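Local coordinates for protein erythromycin C-12 hydroxylase (Saccharopolyspora erythraea, PDB 2JJN) that hydroxylates erythromycin D at C-12 of its macrolactone ring to give erythromycin C, using a heme b cofactor, NADPH and molecular oxygen, at residues A[30-34]-A[315-321]; A[193-198]-A[232-236]; A[374-380]-A[399-405]. The protein carries 2 engineered substitutions. All blocks are in the same frame, centred on the assembly; numbering follows the deposited sequence. Where two conformers were deposited one is given.

In the fold
The three contacts lie in separate regions of a single cytochrome P450 chain that binds one heme. Contacts 1 and 2 sit on opposite sides of the chain centre, with their own centres 34 Å apart. Contact 1 packs an N-terminal helix against 315-321. The side chain of Leu317 is about 11 Å from the heme, and that of Trp315 about 7 Å from that of substrate-binding Gln292. Contact 2 joins two long helices, 180-206 and 228-259. There Phe234 touches the heme, and the Thr236 side chain is about 8 Å from that of substrate-binding His88. Contact 3 is a strand pair away from these sites, centred 28 Å from contact 1 and 37 Å from contact 2.

Contact 1: A[30-34]-A[315-321]; sequences LLDWL and WVLSANR
Two helical segments cross at -73°, their axes 10.1 Å apart. Residues 30-34 are part of helix 27-40. Trp315 is the N-cap of the short helix 316-320. The nearest CA atoms are those of Leu34 and Ser318, at 5.9 Å. No hydrogen bond crosses. Leu30 and Leu317 share the t,p rotamer, and Leu30 CD2 lies 3.9 Å from Leu317 CD2. Leu31 and Leu34 are both m,t. Leu34 CD1 is 3.7 Å from Leu317 CD2. Leu34 CD2 sits 4.3 Å from the centroid of the six-membered ring of Trp315, a CH-pi contact over the face. Trp315 has chi1 m and chi2 near 87°. Leu31 CD2 meets Leu317 CD1 at 3.9 Å. Arg321 starts m,m, and Leu31 CD1 lies over its guanidinium, 3.8 Å from NH2. That guanidinium forms a salt bridge with Asp330. This apolar packing joins helix 27-40 to the short helix 316-320. Trp315 NE1 is hydrogen-bonded to His52 ND1 of strand 51-53, Trp315 also touches Gln290 of strand 290-295, and Ala319 leans on helix 56-64.

Contact 2: A[193-198]-A[232-236]; sequences LTAYLK and ANFST
Residues 193-198 and 232-236 are both regular helix. The axes cross at 123° with a closest approach of 8.5 Å. Lys198 and Ala232 have the nearest CA atoms, 4.7 Å apart. Leu193 (t,p) opens the first segment, its CD2 4.2 Å from Thr236 CG2. Thr194 (m) follows with the polar part of the contact. Its OG1 is 2.7 Å from OG1 of Thr236, which is also m and donates to its own helix at Ala232 O (2.8 Å). A water 2.9 Å from Thr194 OG1 donates to Asn233 OD1 at 2.9 Å. Leu197 (m,t) points toward 232-236. Its CD1 is 3.6 Å from Thr236 OG1. At Lys198 the small Ala232 lets the backbones close up, with Lys198 N 3.5 Å from Ala232 CB. These helices, 180-206 and 228-259, correspond to the G helix and the long central helix of the P450 fold. Asn233 ND2 is hydrogen-bonded to Pro84 O. Phe234, whose CA-to-CB bond points away from 193-198, touches the heme. Ser235 packs on helix 212-218.

Contact 3: A[374-380]-A[399-405]; sequences FGRLTVD and LPVLAGS
Strands 378-379 and 400-402 pair antiparallel. Thr378 with Leu402 is a hydrogen-bonded pair (CA-CA 5.4 Å), and Val379 with Val401 is a non-hydrogen-bonded pair (4.4 Å). Thr378 N donates to Leu402 O (3.1 Å), Leu402 N to Thr378 O (2.8 Å), and Asp380 N to Pro400 O (2.8 Å). Thr378 O also takes a CA-H...O contact from Val401 CA at 3.1 Å. Gly375, with positive phi, is the first residue to leave the helical conformation after helix 356-374. Water fills the gap at this end. One water accepts from Ser405 N (3.0 Å) and lies 2.8 Å from both Phe374 O and Arg376 O. A second accepts from Gly404 N (3.0 Å) and lies 2.8 Å from Leu402 O. At the other end Asp380 (chi1 t) brings OD2 to a water that donates to it (2.7 Å) and to Val401 O (2.9 Å). Asp380 OD1 accepts from Asp382 N. Asp258 accepts hydrogen bonds from Thr378 OG1 and Val379 N, and Arg376 forms a salt bridge with Asp265. Phe374 CD1 (3.4 Å) and Leu377 CD2 (3.9 Å) pack on Ala403 CB. Strand 132-134 flanks 400-402, completing a three-stranded antiparallel sheet that matches β3 of the P450 fold.

Contact 1: A[30-34]-A[315-321]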
loop_
_atom_site.group_PDB
_atom_site.type_symbol
_atom_site.label_atom_id
_atom_site.label_comp_id
_atom_site.label_asym_id
_atom_site.label_seq_id
_atom_site.Cartn_x
_atom_site.Cartn_y
_atom_site.Cartn_z
ATOM N N LEU A 30 15.873 8.482 -8.422
ATOM C CA LEU A 30 14.894 7.573 -9.023
ATOM C C LEU A 30 13.954 8.368 -9.911
ATOM O O LEU A 30 13.719 7.965 -11.029
ATOM C CB LEU A 30 14.116 6.839 -7.934
ATOM C CG LEU A 30 13.001 5.924 -8.470
ATOM C CD1 LEU A 30 13.615 4.873 -9.392
ATOM C CD2 LEU A 30 12.299 5.256 -7.278
ATOM N N LEU A 31 13.396 9.471 -9.405
ATOM C CA LEU A 31 12.478 10.270 -10.211
ATOM C C LEU A 31 13.118 10.778 -11.484
ATOM O O LEU A 31 12.498 10.759 -12.551
ATOM C CB LEU A 31 11.905 11.436 -9.374
ATOM C CG LEU A 31 10.985 10.951 -8.251
ATOM C CD1 LEU A 31 10.689 12.096 -7.321
ATOM C CD2 LEU A 31 9.688 10.328 -8.771
ATOM N N ASP A 32 14.371 11.233 -11.383
ATOM C CA ASP A 32 15.053 11.795 -12.556
ATOM C C ASP A 32 15.206 10.683 -13.608
ATOM O O ASP A 32 14.965 10.899 -14.804
ATOM C CB ASP A 32 16.420 12.342 -12.119
ATOM C CG ASP A 32 16.310 13.706 -11.422
ATOM O OD1 ASP A 32 15.225 14.331 -11.477
ATOM O OD2 ASP A 32 17.332 14.155 -10.856
ATOM N N TRP A 33 15.586 9.490 -13.153
ATOM C CA TRP A 33 15.743 8.346 -14.052
ATOM C C TRP A 33 14.428 7.962 -14.714
ATOM O O TRP A 33 14.374 7.720 -15.925
ATOM C CB TRP A 33 16.370 7.182 -13.304
ATOM C CG TRP A 33 16.671 5.965 -14.129
ATOM C CD1 TRP A 33 17.816 5.737 -14.865
ATOM C CD2 TRP A 33 15.860 4.797 -14.253
ATOM N NE1 TRP A 33 17.757 4.488 -15.440
ATOM C CE2 TRP A 33 16.565 3.898 -15.106
ATOM C CE3 TRP A 33 14.609 4.417 -13.753
ATOM C CZ2 TRP A 33 16.056 2.635 -15.459
ATOM C CZ3 TRP A 33 14.081 3.136 -14.135
ATOM C CH2 TRP A 33 14.836 2.265 -14.953
ATOM N N LEU A 34 13.378 7.852 -13.916
ATOM C CA LEU A 34 12.073 7.539 -14.498
ATOM C C LEU A 34 11.686 8.556 -15.557
ATOM O O LEU A 34 11.124 8.167 -16.594
ATOM C CB LEU A 34 11.021 7.546 -13.393
ATOM C CG LEU A 34 11.175 6.405 -12.376
ATOM C CD1 LEU A 34 10.186 6.600 -11.188
ATOM C CD2 LEU A 34 10.961 5.021 -13.016
ATOM N N TRP A 315 5.104 1.002 -13.405
ATOM C CA TRP A 315 5.610 2.019 -12.482
ATOM C C TRP A 315 4.565 3.104 -12.264
ATOM O O TRP A 315 4.506 4.135 -12.955
ATOM C CB TRP A 315 6.918 2.590 -13.010
ATOM C CG TRP A 315 8.102 1.722 -12.729
ATOM C CD1 TRP A 315 8.546 0.716 -13.495
ATOM C CD2 TRP A 315 8.968 1.817 -11.594
ATOM N NE1 TRP A 315 9.704 0.143 -12.908
ATOM C CE2 TRP A 315 9.965 0.811 -11.736
ATOM C CE3 TRP A 315 8.969 2.628 -10.443
ATOM C CZ2 TRP A 315 10.976 0.611 -10.781
ATOM C CZ3 TRP A 315 9.983 2.449 -9.506
ATOM C CH2 TRP A 315 10.970 1.448 -9.677
ATOM N N VAL A 316 3.701 2.851 -11.274
ATOM C CA VAL A 316 2.698 3.861 -10.902
ATOM C C VAL A 316 3.377 5.199 -10.514
ATOM O O VAL A 316 2.869 6.278 -10.802
ATOM C CB VAL A 316 1.762 3.309 -9.815
ATOM C CG1 VAL A 316 1.075 4.428 -9.039
ATOM C CG2 VAL A 316 0.707 2.410 -10.521
ATOM N N LEU A 317 4.530 5.133 -9.854
ATOM C CA LEU A 317 5.244 6.362 -9.486
ATOM C C LEU A 317 5.578 7.164 -10.721
ATOM O O LEU A 317 5.413 8.394 -10.710
ATOM C CB LEU A 317 6.518 6.004 -8.740
ATOM C CG LEU A 317 7.428 7.201 -8.441
ATOM C CD1 LEU A 317 6.686 8.244 -7.533
ATOM C CD2 LEU A 317 8.697 6.705 -7.759
ATOM N N SER A 318 6.056 6.498 -11.778
ATOM C CA SER A 318 6.380 7.238 -13.002
ATOM C C SER A 318 5.110 7.773 -13.674
ATOM O O SER A 318 5.064 8.932 -14.124
ATOM C CB SER A 318 7.103 6.268 -13.918
ATOM O OG SER A 318 7.488 6.905 -15.153
ATOM N N ALA A 319 4.077 6.936 -13.760
ATOM C CA ALA A 319 2.776 7.380 -14.324
ATOM C C ALA A 319 2.274 8.593 -13.613
ATOM O O ALA A 319 1.737 9.519 -14.247
ATOM C CB ALA A 319 1.738 6.238 -14.213
ATOM N N ASN A 320 2.390 8.606 -12.271
ATOM C CA ASN A 320 1.852 9.734 -11.491
ATOM C C ASN A 320 2.649 11.033 -11.700
ATOM O O ASN A 320 2.170 12.094 -11.363
ATOM C CB ASN A 320 1.876 9.380 -10.015
ATOM C CG ASN A 320 0.786 8.374 -9.594
ATOM O OD1 ASN A 320 -0.028 7.911 -10.392
ATOM N ND2 ASN A 320 0.821 8.023 -8.288
ATOM N N ARG A 321 3.896 10.928 -12.170
ATOM C CA ARG A 321 4.733 12.146 -12.417
ATOM C C ARG A 321 4.826 12.437 -13.931
ATOM O O ARG A 321 5.680 13.224 -14.373
ATOM C CB ARG A 321 6.126 11.904 -11.830
ATOM C CG ARG A 321 6.115 11.669 -10.312
ATOM C CD ARG A 321 5.509 12.820 -9.508
ATOM N NE ARG A 321 5.873 12.685 -8.112
ATOM C CZ ARG A 321 6.863 13.350 -7.504
ATOM N NH1 ARG A 321 7.542 14.286 -8.156
ATOM N NH2 ARG A 321 7.155 13.112 -6.230
#

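Contact 2: A[193-198]-A[232-236]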
loop_
_atom_site.group_PDB
_atom_site.type_symbol
_atom_site.label_atom_id
_atom_site.label_comp_id
_atom_site.label_asym_id
_atom_site.label_seq_id
_atom_site.Cartn_x
_atom_site.Cartn_y
_atom_site.Cartn_z
ATOM N N LEU A 193 1.814 -16.526 9.988
ATOM C CA LEU A 193 0.739 -15.573 10.239
ATOM C C LEU A 193 -0.518 -16.193 9.646
ATOM O O LEU A 193 -1.587 -16.165 10.267
ATOM C CB LEU A 193 1.027 -14.251 9.539
ATOM C CG LEU A 193 -0.111 -13.225 9.595
ATOM C CD1 LEU A 193 -0.690 -12.970 11.017
ATOM C CD2 LEU A 193 0.366 -11.916 8.896
ATOM N N THR A 194 -0.384 -16.758 8.458
ATOM C CA THR A 194 -1.526 -17.396 7.801
ATOM C C THR A 194 -2.052 -18.572 8.626
ATOM O O THR A 194 -3.275 -18.756 8.768
ATOM C CB THR A 194 -1.185 -17.787 6.346
ATOM O OG1 THR A 194 -0.885 -16.587 5.617
ATOM C CG2 THR A 194 -2.359 -18.508 5.687
ATOM N N ALA A 195 -1.156 -19.379 9.187
ATOM C CA ALA A 195 -1.606 -20.503 10.054
ATOM C C ALA A 195 -2.372 -20.000 11.272
ATOM O O ALA A 195 -3.368 -20.579 11.679
ATOM C CB ALA A 195 -0.406 -21.327 10.494
ATOM N N TYR A 196 -1.863 -18.939 11.903
ATOM C CA TYR A 196 -2.554 -18.317 13.034
ATOM C C TYR A 196 -3.952 -17.849 12.601
ATOM O O TYR A 196 -4.942 -18.125 13.286
ATOM C CB TYR A 196 -1.748 -17.116 13.524
ATOM C CG TYR A 196 -2.442 -16.324 14.574
ATOM C CD1 TYR A 196 -2.490 -16.766 15.893
ATOM C CD2 TYR A 196 -3.055 -15.115 14.248
ATOM C CE1 TYR A 196 -3.157 -16.010 16.876
ATOM C CE2 TYR A 196 -3.708 -14.349 15.216
ATOM C CZ TYR A 196 -3.755 -14.802 16.519
ATOM O OH TYR A 196 -4.425 -14.031 17.479
ATOM N N LEU A 197 -4.022 -17.191 11.460
ATOM C CA LEU A 197 -5.335 -16.687 10.996
ATOM C C LEU A 197 -6.258 -17.854 10.655
ATOM O O LEU A 197 -7.483 -17.763 10.891
ATOM C CB LEU A 197 -5.207 -15.704 9.825
ATOM C CG LEU A 197 -4.507 -14.386 10.217
ATOM C CD1 LEU A 197 -4.288 -13.519 8.974
ATOM C CD2 LEU A 197 -5.355 -13.646 11.230
ATOM N N LYS A 198 -5.698 -18.930 10.104
ATOM C CA LYS A 198 -6.533 -20.102 9.761
ATOM C C LYS A 198 -7.185 -20.674 11.014
ATOM O O LYS A 198 -8.368 -21.096 10.997
ATOM C CB LYS A 198 -5.717 -21.145 9.012
ATOM C CG LYS A 198 -6.589 -22.218 8.375
ATOM C CD LYS A 198 -5.731 -23.295 7.734
ATOM C CE LYS A 198 -6.590 -24.345 7.090
ATOM N NZ LYS A 198 -5.798 -25.556 6.751
ATOM N N ALA A 232 -8.241 -17.416 5.483
ATOM C CA ALA A 232 -7.000 -17.064 6.194
ATOM C C ALA A 232 -6.025 -16.341 5.280
ATOM O O ALA A 232 -5.390 -15.334 5.695
ATOM C CB ALA A 232 -6.353 -18.334 6.755
ATOM N N ASN A 233 -5.896 -16.834 4.058
ATOM C CA ASN A 233 -5.011 -16.157 3.096
ATOM C C ASN A 233 -5.531 -14.791 2.731
ATOM O O ASN A 233 -4.770 -13.796 2.682
ATOM C CB ASN A 233 -4.821 -17.009 1.876
ATOM C CG ASN A 233 -3.803 -18.155 2.109
ATOM O OD1 ASN A 233 -2.746 -17.926 2.706
ATOM N ND2 ASN A 233 -4.086 -19.330 1.600
ATOM N N PHE A 234 -6.821 -14.700 2.485
ATOM C CA PHE A 234 -7.391 -13.375 2.225
ATOM C C PHE A 234 -7.204 -12.440 3.420
ATOM O O PHE A 234 -6.814 -11.263 3.264
ATOM C CB PHE A 234 -8.847 -13.456 1.832
ATOM C CG PHE A 234 -9.463 -12.082 1.691
ATOM C CD1 PHE A 234 -9.159 -11.304 0.582
ATOM C CD2 PHE A 234 -10.245 -11.526 2.713
ATOM C CE1 PHE A 234 -9.656 -10.043 0.454
ATOM C CE2 PHE A 234 -10.759 -10.253 2.600
ATOM C CZ PHE A 234 -10.435 -9.467 1.433
ATOM N N SER A 235 -7.443 -12.947 4.638
ATOM C CA SER A 235 -7.246 -12.133 5.830
ATOM C C SER A 235 -5.795 -11.705 5.996
ATOM O O SER A 235 -5.559 -10.623 6.479
ATOM C CB SER A 235 -7.708 -12.842 7.108
ATOM O OG SER A 235 -9.128 -13.097 7.057
ATOM N N THR A 236 -4.856 -12.566 5.590
ATOM C CA THR A 236 -3.407 -12.258 5.617
ATOM C C THR A 236 -3.125 -11.052 4.696
ATOM O O THR A 236 -2.455 -10.091 5.106
ATOM C CB THR A 236 -2.540 -13.448 5.132
ATOM O OG1 THR A 236 -2.746 -14.591 5.952
ATOM C CG2 THR A 236 -1.009 -13.093 5.067
HETATM O O HOH W 1 0.108 -17.475 3.044
#

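Contact 3: A[374-380]-A[399-405]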
loop_
_atom_site.group_PDB
_atom_site.type_symbol
_atom_site.label_atom_id
_atom_site.label_comp_id
_atom_site.label_asym_id
_atom_site.label_seq_id
_atom_site.Cartn_x
_atom_site.Cartn_y
_atom_site.Cartn_z
ATOM N N PHE A 374 -1.000 19.278 17.565
ATOM C CA PHE A 374 0.335 19.930 17.456
ATOM C C PHE A 374 0.296 21.126 16.502
ATOM O O PHE A 374 1.262 21.940 16.506
ATOM C CB PHE A 374 1.311 18.944 16.853
ATOM C CG PHE A 374 1.536 17.673 17.655
ATOM C CD1 PHE A 374 2.167 17.692 18.912
ATOM C CD2 PHE A 374 1.127 16.456 17.124
ATOM C CE1 PHE A 374 2.426 16.511 19.624
ATOM C CE2 PHE A 374 1.386 15.244 17.813
ATOM C CZ PHE A 374 2.059 15.271 19.071
ATOM N N GLY A 375 -0.733 21.210 15.675
ATOM C CA GLY A 375 -0.782 22.190 14.556
ATOM C C GLY A 375 0.098 21.840 13.361
ATOM O O GLY A 375 -0.283 22.098 12.230
ATOM N N ARG A 376 1.286 21.311 13.623
ATOM C CA ARG A 376 2.219 20.848 12.590
ATOM C C ARG A 376 3.269 19.923 13.215
ATOM O O ARG A 376 3.416 19.874 14.450
ATOM C CB ARG A 376 2.890 22.056 11.912
ATOM C CG ARG A 376 3.804 22.825 12.874
ATOM C CD ARG A 376 4.530 24.015 12.174
ATOM N NE ARG A 376 3.511 25.038 11.921
ATOM C CZ ARG A 376 3.130 25.518 10.734
ATOM N NH1 ARG A 376 3.732 25.211 9.580
ATOM N NH2 ARG A 376 2.169 26.411 10.720
ATOM N N LEU A 377 3.946 19.169 12.367
ATOM C CA LEU A 377 5.151 18.446 12.756
ATOM C C LEU A 377 6.222 18.747 11.717
ATOM O O LEU A 377 5.896 19.076 10.580
ATOM C CB LEU A 377 4.911 16.943 12.720
ATOM C CG LEU A 377 3.974 16.499 13.831
ATOM C CD1 LEU A 377 3.657 14.984 13.586
ATOM C CD2 LEU A 377 4.565 16.662 15.233
ATOM N N THR A 378 7.492 18.656 12.130
ATOM C CA THR A 378 8.600 18.721 11.160
ATOM C C THR A 378 9.498 17.490 11.339
ATOM O O THR A 378 9.501 16.871 12.410
ATOM C CB THR A 378 9.461 19.981 11.383
ATOM O OG1 THR A 378 10.383 20.142 10.298
ATOM C CG2 THR A 378 10.286 19.894 12.727
ATOM N N VAL A 379 10.165 17.059 10.261
ATOM C CA VAL A 379 11.069 15.915 10.338
ATOM C C VAL A 379 12.381 16.311 11.029
ATOM O O VAL A 379 12.951 17.343 10.648
ATOM C CB VAL A 379 11.305 15.313 8.911
ATOM C CG1 VAL A 379 12.288 14.171 9.008
ATOM C CG2 VAL A 379 9.935 14.934 8.313
ATOM N N ASP A 380 12.798 15.508 12.016
ATOM C CA ASP A 380 14.037 15.700 12.846
ATOM C C ASP A 380 15.192 14.901 12.239
ATOM O O ASP A 380 15.193 13.638 12.221
ATOM C CB ASP A 380 13.719 15.247 14.291
ATOM C CG ASP A 380 14.941 15.205 15.244
ATOM O OD1 ASP A 380 16.010 15.792 14.922
ATOM O OD2 ASP A 380 14.788 14.579 16.350
ATOM N N LEU A 399 10.411 7.904 11.140
ATOM C CA LEU A 399 10.280 9.322 10.822
ATOM C C LEU A 399 10.312 10.105 12.145
ATOM O O LEU A 399 9.290 10.442 12.731
ATOM C CB LEU A 399 8.930 9.583 10.082
ATOM C CG LEU A 399 8.956 10.981 9.442
ATOM C CD1 LEU A 399 9.818 11.005 8.156
ATOM C CD2 LEU A 399 7.519 11.498 9.121
ATOM N N PRO A 400 11.518 10.381 12.642
ATOM C CA PRO A 400 11.627 11.218 13.821
ATOM C C PRO A 400 11.044 12.564 13.504
ATOM O O PRO A 400 11.342 13.163 12.452
ATOM C CB PRO A 400 13.154 11.322 14.031
ATOM C CG PRO A 400 13.736 10.176 13.234
ATOM C CD PRO A 400 12.809 9.937 12.089
ATOM N N VAL A 401 10.178 13.031 14.387
ATOM C CA VAL A 401 9.587 14.357 14.190
ATOM C C VAL A 401 9.730 15.201 15.441
ATOM O O VAL A 401 9.962 14.707 16.556
ATOM C CB VAL A 401 8.069 14.237 13.832
ATOM C CG1 VAL A 401 7.912 13.581 12.441
ATOM C CG2 VAL A 401 7.338 13.395 14.931
ATOM N N LEU A 402 9.553 16.505 15.229
ATOM C CA LEU A 402 9.571 17.468 16.326
ATOM C C LEU A 402 8.301 18.287 16.238
ATOM O O LEU A 402 7.959 18.815 15.161
ATOM C CB LEU A 402 10.788 18.386 16.205
ATOM C CG LEU A 402 12.164 17.734 16.327
ATOM C CD1 LEU A 402 13.272 18.656 15.810
ATOM C CD2 LEU A 402 12.429 17.303 17.749
ATOM N N ALA A 403 7.601 18.384 17.372
ATOM C CA ALA A 403 6.476 19.293 17.533
ATOM C C ALA A 403 6.976 20.570 18.205
ATOM O O ALA A 403 7.388 20.535 19.390
ATOM C CB ALA A 403 5.420 18.636 18.428
ATOM N N GLY A 404 6.935 21.674 17.503
ATOM C CA GLY A 404 7.267 22.943 18.149
ATOM C C GLY A 404 6.198 23.449 19.115
ATOM O O GLY A 404 6.481 24.350 19.938
ATOM N N SER A 405 4.975 22.882 19.029
ATOM C CA SER A 405 3.883 23.273 19.907
ATOM C C SER A 405 3.102 22.018 20.270
ATOM O O SER A 405 2.905 21.112 19.441
ATOM C CB SER A 405 2.944 24.226 19.131
ATOM O OG SER A 405 3.676 25.383 18.683
HETATM O O HOH W 2 4.038 21.734 16.416
HETATM O O HOH W 3 6.521 21.111 14.599
HETATM O O HOH W 4 12.466 13.505 17.251
#